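Local coordinates for thioesterase superfamily protein (Shewanella loihica, PDB 2PRX) that is a hotdog-fold protein that probably hydrolyses thioesters, at residues Ser33-Gly37 against Glu38-Ala42. Residues are numbered along the deposited sequence; the frame is centred on the assembly and turned at random.
Sequences SYWRG and EQTIA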
loop_
_atom_site.group_PDB
_atom_site.type_symbol
_atom_site.label_atom_id
_atom_site.label_comp_id
_atom_site.label_asym_id
_atom_site.label_seq_id
_atom_site.Cartn_x
_atom_site.Cartn_y
_atom_site.Cartn_z
ATOM N N SER A 33 14.927 -9.834 -1.317
ATOM C CA SER A 33 14.075 -10.989 -1.562
ATOM C C SER A 33 14.951 -12.093 -2.181
ATOM O O SER A 33 15.924 -11.731 -2.839
ATOM C CB SER A 33 12.881 -10.678 -2.441
ATOM O OG SER A 33 12.188 -9.538 -1.933
ATOM N N TYR A 34 14.554 -13.311 -1.890
ATOM C CA TYR A 34 15.310 -14.514 -2.208
ATOM C C TYR A 34 14.386 -15.687 -2.511
ATOM O O TYR A 34 13.256 -15.763 -2.047
ATOM C CB TYR A 34 16.198 -15.001 -1.048
ATOM C CG TYR A 34 17.103 -13.935 -0.492
ATOM C CD1 TYR A 34 16.701 -13.100 0.535
ATOM C CD2 TYR A 34 18.380 -13.762 -1.026
ATOM C CE1 TYR A 34 17.534 -12.122 1.038
ATOM C CE2 TYR A 34 19.215 -12.786 -0.524
ATOM C CZ TYR A 34 18.794 -11.964 0.505
ATOM O OH TYR A 34 19.655 -11.000 0.974
ATOM N N TRP A 35 14.929 -16.649 -3.270
ATOM C CA TRP A 35 14.219 -17.915 -3.431
ATOM C C TRP A 35 14.188 -18.702 -2.123
ATOM O O TRP A 35 15.156 -18.794 -1.363
ATOM C CB TRP A 35 14.860 -18.742 -4.546
ATOM C CG TRP A 35 14.452 -18.338 -5.931
ATOM C CD1 TRP A 35 15.178 -17.750 -6.922
ATOM C CD2 TRP A 35 13.125 -18.509 -6.459
ATOM N NE1 TRP A 35 14.412 -17.552 -8.038
ATOM C CE2 TRP A 35 13.142 -18.013 -7.771
ATOM C CE3 TRP A 35 11.953 -19.053 -5.911
ATOM C CZ2 TRP A 35 11.998 -18.039 -8.577
ATOM C CZ3 TRP A 35 10.829 -19.069 -6.717
ATOM C CH2 TRP A 35 10.866 -18.565 -8.018
ATOM N N ARG A 36 13.048 -19.282 -1.829
ATOM C CA ARG A 36 12.868 -20.238 -0.750
ATOM C C ARG A 36 12.295 -21.506 -1.358
ATOM O O ARG A 36 11.165 -21.909 -1.123
ATOM C CB ARG A 36 11.934 -19.710 0.332
ATOM C CG ARG A 36 11.656 -20.675 1.469
ATOM C CD ARG A 36 11.466 -19.915 2.781
ATOM N NE ARG A 36 11.240 -20.828 3.894
ATOM C CZ ARG A 36 10.102 -21.214 4.427
ATOM N NH1 ARG A 36 8.921 -20.792 3.994
ATOM N NH2 ARG A 36 10.128 -22.062 5.454
ATOM N N GLY A 37 13.102 -22.144 -2.214
ATOM C CA GLY A 37 12.576 -23.310 -2.909
ATOM C C GLY A 37 11.729 -22.857 -4.094
ATOM O O GLY A 37 12.281 -22.293 -5.035
ATOM N N GLU A 38 10.438 -23.132 -4.026
ATOM C CA GLU A 38 9.467 -22.825 -5.047
ATOM C C GLU A 38 8.722 -21.528 -4.702
ATOM O O GLU A 38 8.046 -20.961 -5.563
ATOM C CB GLU A 38 8.474 -23.985 -5.146
ATOM C CG GLU A 38 9.117 -25.298 -5.574
ATOM C CD GLU A 38 9.198 -26.351 -4.484
ATOM O OE1 GLU A 38 8.162 -26.668 -3.877
ATOM O OE2 GLU A 38 10.316 -26.852 -4.236
ATOM N N GLN A 39 8.876 -21.117 -3.456
ATOM C CA GLN A 39 8.368 -19.890 -2.873
ATOM C C GLN A 39 9.528 -18.900 -2.858
ATOM O O GLN A 39 10.720 -19.181 -3.036
ATOM C CB GLN A 39 7.850 -20.078 -1.451
ATOM C CG GLN A 39 6.714 -21.056 -1.296
ATOM C CD GLN A 39 6.352 -21.348 0.146
ATOM O OE1 GLN A 39 6.779 -20.646 1.060
ATOM N NE2 GLN A 39 5.548 -22.383 0.349
ATOM N N THR A 40 9.182 -17.651 -2.634
ATOM C CA THR A 40 10.212 -16.635 -2.402
ATOM C C THR A 40 10.015 -16.202 -0.963
ATOM O O THR A 40 9.003 -16.620 -0.377
ATOM C CB THR A 40 10.124 -15.456 -3.368
ATOM O OG1 THR A 40 8.937 -14.676 -3.073
ATOM C CG2 THR A 40 9.978 -15.917 -4.811
ATOM N N ILE A 41 10.933 -15.426 -0.417
ATOM C CA ILE A 41 10.844 -14.964 0.963
ATOM C C ILE A 41 11.705 -13.730 1.198
ATOM O O ILE A 41 12.696 -13.470 0.517
ATOM C CB ILE A 41 11.246 -16.082 1.950
ATOM C CG1 ILE A 41 11.131 -15.731 3.424
ATOM C CG2 ILE A 41 12.654 -16.567 1.618
ATOM C CD1 ILE A 41 10.979 -16.889 4.371
ATOM N N ALA A 42 11.268 -12.930 2.176
ATOM C CA ALA A 42 11.962 -11.759 2.657
ATOM C C ALA A 42 11.587 -11.510 4.117
ATOM O O ALA A 42 10.593 -12.032 4.630
ATOM C CB ALA A 42 11.702 -10.546 1.773
#
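Arg36 and Ile41 pack against each other on one face of a tight antiparallel hairpin, the arginine chain running past the branches of the isoleucine. Arg36 CB rests 3.5 Å from Ile41 CG2. With CG anti to the backbone N (chi1 178°) and a bend at chi2, the chain carries Arg36 CD to Ile41 CD1, also at 3.5 Å, while NE stays beside the same methyl. The Arg36 and Gln39 side chains run side by side in the same direction, but their guanidinium and amide planes are 68° apart, and Arg36 NH1 stands 3.6 Å from Gln39 OE1, close but without a hydrogen bond. Ile41 also touches Val117 and Glu115 of strand 114-122. An alanine here would remove CG2 and CD1, and would probably leave Arg36 CB and CD without their closest partners and the arginine chain freer to turn. The Trp35 side chain starts away from the second strand, but its ring reaches back to Thr40. Thr40 CG2 sits over the indole six-membered ring, 4.1 Å from its centroid, in a CH-pi contact, while Glu38 O lies in the ring plane at its edge. Thr40 OG1 is hydrogen-bonded to Ser73 of helix 59-78, and the Trp35 side chain touches Ala76 there. Tyr34 and Ile41 exchange two backbone hydrogen bonds, Tyr34 N to Ile41 O at 3.0 Å and Ile41 N to Tyr34 O at 2.9 Å. Nearer the turn, Arg36 N donates to Gln39 O, and the return bond from Gln39 N to Arg36 O is weak at 3.4 Å. Gly37 has backbone angles at which a side chain would collide with the carbonyl oxygen of Arg36, so the turn calls for glycine there. This is a two-residue beta hairpin closed by a type II' turn, whose second strand joins strand 114-122 in the antiparallel sheet that packs on helix 59-78, as in the hotdog fold.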